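Local coordinates for protein D-alanyl transferase DltD (Enterococcus faecalis, PDB 6O93) that probably transfers D-alanine to lipoteichoic acid in the cell envelope, as a membrane-associated protein of Gram-positive cell wall biogenesis, at residues W265-S270 with Q309-Q314. Numbering follows the deposited sequence.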
loop_
_atom_site.group_PDB
_atom_site.type_symbol
_atom_site.label_atom_id
_atom_site.label_comp_id
_atom_site.label_asym_id
_atom_site.label_seq_id
_atom_site.Cartn_x
_atom_site.Cartn_y
_atom_site.Cartn_z
ATOM N N TRP A 265 -7.064 8.588 -20.307
ATOM C CA TRP A 265 -7.060 8.138 -18.923
ATOM C C TRP A 265 -6.940 9.326 -17.977
ATOM O O TRP A 265 -6.229 10.297 -18.253
ATOM C CB TRP A 265 -5.918 7.150 -18.683
ATOM C CG TRP A 265 -6.154 5.805 -19.301
ATOM C CD1 TRP A 265 -7.108 5.480 -20.220
ATOM C CD2 TRP A 265 -5.426 4.600 -19.035
ATOM N NE1 TRP A 265 -7.017 4.148 -20.546
ATOM C CE2 TRP A 265 -5.993 3.586 -19.831
ATOM C CE3 TRP A 265 -4.350 4.282 -18.201
ATOM C CZ2 TRP A 265 -5.518 2.276 -19.820
ATOM C CZ3 TRP A 265 -3.881 2.981 -18.191
ATOM C CH2 TRP A 265 -4.464 1.995 -18.996
ATOM N N ASP A 266 -7.641 9.236 -16.850
ATOM C CA ASP A 266 -7.781 10.357 -15.932
ATOM C C ASP A 266 -7.934 9.812 -14.521
ATOM O O ASP A 266 -8.826 8.997 -14.264
ATOM C CB ASP A 266 -8.991 11.214 -16.322
ATOM C CG ASP A 266 -9.028 12.542 -15.604
ATOM O OD1 ASP A 266 -8.231 12.737 -14.662
ATOM O OD2 ASP A 266 -9.855 13.394 -15.991
ATOM N N TYR A 267 -7.067 10.261 -13.614
ATOM C CA TYR A 267 -7.080 9.817 -12.225
ATOM C C TYR A 267 -7.487 10.923 -11.259
ATOM O O TYR A 267 -7.288 10.778 -10.048
ATOM C CB TYR A 267 -5.703 9.281 -11.823
ATOM C CG TYR A 267 -5.171 8.149 -12.671
ATOM C CD1 TYR A 267 -6.001 7.130 -13.120
ATOM C CD2 TYR A 267 -3.828 8.096 -13.016
ATOM C CE1 TYR A 267 -5.504 6.091 -13.893
ATOM C CE2 TYR A 267 -3.323 7.066 -13.785
ATOM C CZ TYR A 267 -4.161 6.068 -14.222
ATOM O OH TYR A 267 -3.647 5.047 -14.986
ATOM N N ARG A 268 -8.045 12.027 -11.758
ATOM C CA ARG A 268 -8.365 13.158 -10.897
ATOM C C ARG A 268 -9.649 12.959 -10.101
ATOM O O ARG A 268 -9.822 13.611 -9.067
ATOM C CB ARG A 268 -8.480 14.436 -11.731
ATOM C CG ARG A 268 -7.176 14.871 -12.385
ATOM C CD ARG A 268 -7.400 16.049 -13.317
ATOM N NE ARG A 268 -8.313 15.701 -14.401
ATOM C CZ ARG A 268 -8.918 16.583 -15.190
ATOM N NH1 ARG A 268 -8.715 17.883 -15.025
ATOM N NH2 ARG A 268 -9.734 16.161 -16.143
ATOM N N PHE A 269 -10.545 12.083 -10.550
ATOM C CA PHE A 269 -11.846 11.894 -9.918
ATOM C C PHE A 269 -12.021 10.419 -9.590
ATOM O O PHE A 269 -11.930 9.568 -10.481
ATOM C CB PHE A 269 -12.968 12.388 -10.833
ATOM C CG PHE A 269 -12.657 13.692 -11.513
ATOM C CD1 PHE A 269 -12.697 14.884 -10.808
ATOM C CD2 PHE A 269 -12.319 13.725 -12.856
ATOM C CE1 PHE A 269 -12.410 16.084 -11.429
ATOM C CE2 PHE A 269 -12.030 14.924 -13.483
ATOM C CZ PHE A 269 -12.078 16.105 -12.769
ATOM N N SER A 270 -12.273 10.115 -8.317
ATOM C CA SER A 270 -12.320 8.719 -7.906
ATOM C C SER A 270 -12.886 8.539 -6.501
ATOM O O SER A 270 -12.624 9.362 -5.613
ATOM C CB SER A 270 -10.916 8.111 -7.963
ATOM O OG SER A 270 -10.939 6.757 -7.552
ATOM N N GLN A 309 1.189 13.541 -18.370
ATOM C CA GLN A 309 1.979 13.866 -17.188
ATOM C C GLN A 309 1.429 15.094 -16.476
ATOM O O GLN A 309 1.568 15.214 -15.252
ATOM C CB GLN A 309 3.438 14.090 -17.582
ATOM C CG GLN A 309 4.160 12.827 -18.024
ATOM C CD GLN A 309 4.505 11.910 -16.862
ATOM O OE1 GLN A 309 4.376 12.288 -15.696
ATOM N NE2 GLN A 309 4.951 10.700 -17.176
ATOM N N ASP A 310 0.808 16.013 -17.220
ATOM C CA ASP A 310 0.146 17.150 -16.589
ATOM C C ASP A 310 -0.991 16.682 -15.690
ATOM O O ASP A 310 -1.172 17.199 -14.581
ATOM C CB ASP A 310 -0.376 18.113 -17.657
ATOM C CG ASP A 310 0.720 18.604 -18.587
ATOM O OD1 ASP A 310 1.862 18.795 -18.117
ATOM O OD2 ASP A 310 0.438 18.801 -19.789
ATOM N N MET A 311 -1.768 15.700 -16.155
ATOM C CA MET A 311 -2.833 15.136 -15.333
ATOM C C MET A 311 -2.267 14.477 -14.080
ATOM O O MET A 311 -2.836 14.605 -12.990
ATOM C CB MET A 311 -3.643 14.132 -16.157
ATOM C CG MET A 311 -4.763 13.433 -15.398
ATOM S SD MET A 311 -4.233 11.962 -14.494
ATOM C CE MET A 311 -3.760 10.875 -15.836
ATOM N N LEU A 312 -1.142 13.768 -14.213
ATOM C CA LEU A 312 -0.528 13.147 -13.045
ATOM C C LEU A 312 -0.100 14.189 -12.020
ATOM O O LEU A 312 -0.158 13.929 -10.814
ATOM C CB LEU A 312 0.668 12.293 -13.468
ATOM C CG LEU A 312 0.339 11.004 -14.227
ATOM C CD1 LEU A 312 1.615 10.324 -14.703
ATOM C CD2 LEU A 312 -0.481 10.051 -13.363
ATOM N N GLN A 313 0.325 15.372 -12.474
ATOM C CA GLN A 313 0.666 16.437 -11.535
ATOM C C GLN A 313 -0.576 17.003 -10.862
ATOM O O GLN A 313 -0.518 17.408 -9.696
ATOM C CB GLN A 313 1.439 17.549 -12.247
ATOM C CG GLN A 313 2.863 17.165 -12.613
ATOM C CD GLN A 313 3.655 16.684 -11.412
ATOM O OE1 GLN A 313 3.692 17.344 -10.373
ATOM N NE2 GLN A 313 4.273 15.518 -11.541
ATOM N N GLN A 314 -1.704 17.045 -11.574
ATOM C CA GLN A 314 -2.958 17.433 -10.940
ATOM C C GLN A 314 -3.341 16.440 -9.850
ATOM O O GLN A 314 -3.832 16.832 -8.784
ATOM C CB GLN A 314 -4.061 17.536 -11.993
ATOM C CG GLN A 314 -3.850 18.655 -13.005
ATOM C CD GLN A 314 -3.965 20.035 -12.386
ATOM O OE1 GLN A 314 -5.003 20.395 -11.834
ATOM N NE2 GLN A 314 -2.894 20.814 -12.472
HETATM O O HOH W 1 -7.510 19.585 -13.238
#
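Met311 reaches out from helix 309-324 and lays its thioether across the loop backbone, its CE near Tyr267 CD2 and oblique to the ring. With CG anti to the backbone N (chi1 178°), bends at chi2 and chi3 bring SD to Tyr267 N, which gives it a weak hydrogen bond of 3.4 Å, and CE to 3.5 Å from Trp265 O. An unbranched, flexible methionine suits this place, since one side chain can meet both an amide and an aromatic ring. Met311 SD stands 5.0 Å from the Tyr267 ring centroid, a Met-aromatic contact, while Leu312 offers a branch methyl, CD2, to the ring edge, 3.9 Å from Tyr267 CD2.

Arg268 is long enough to run its methylenes alongside Gln314, CD 3.9 Å from Gln314 CB, while its guanidinium grips Asp266 side-on: Arg268 NE to Asp266 OD1 and Arg268 NH2 to Asp266 OD2, the latter 2.8 Å. A water bridges Arg268 NH1 to Gln314 OE1, and Phe269 CZ sits over one guanidinium face. The short Asp266 carboxylate also reaches the amide two residues on, Arg268 N to Asp266 OD1 at 3.0 Å; two donors on one oxygen brace this Asx turn. Met311 and the Arg268–Gln314 pairing join the braced loop to the helix of the beta-alpha-beta crossover between strands 289-294 and 331-333, consistent with an SGNH-hydrolase-like fold.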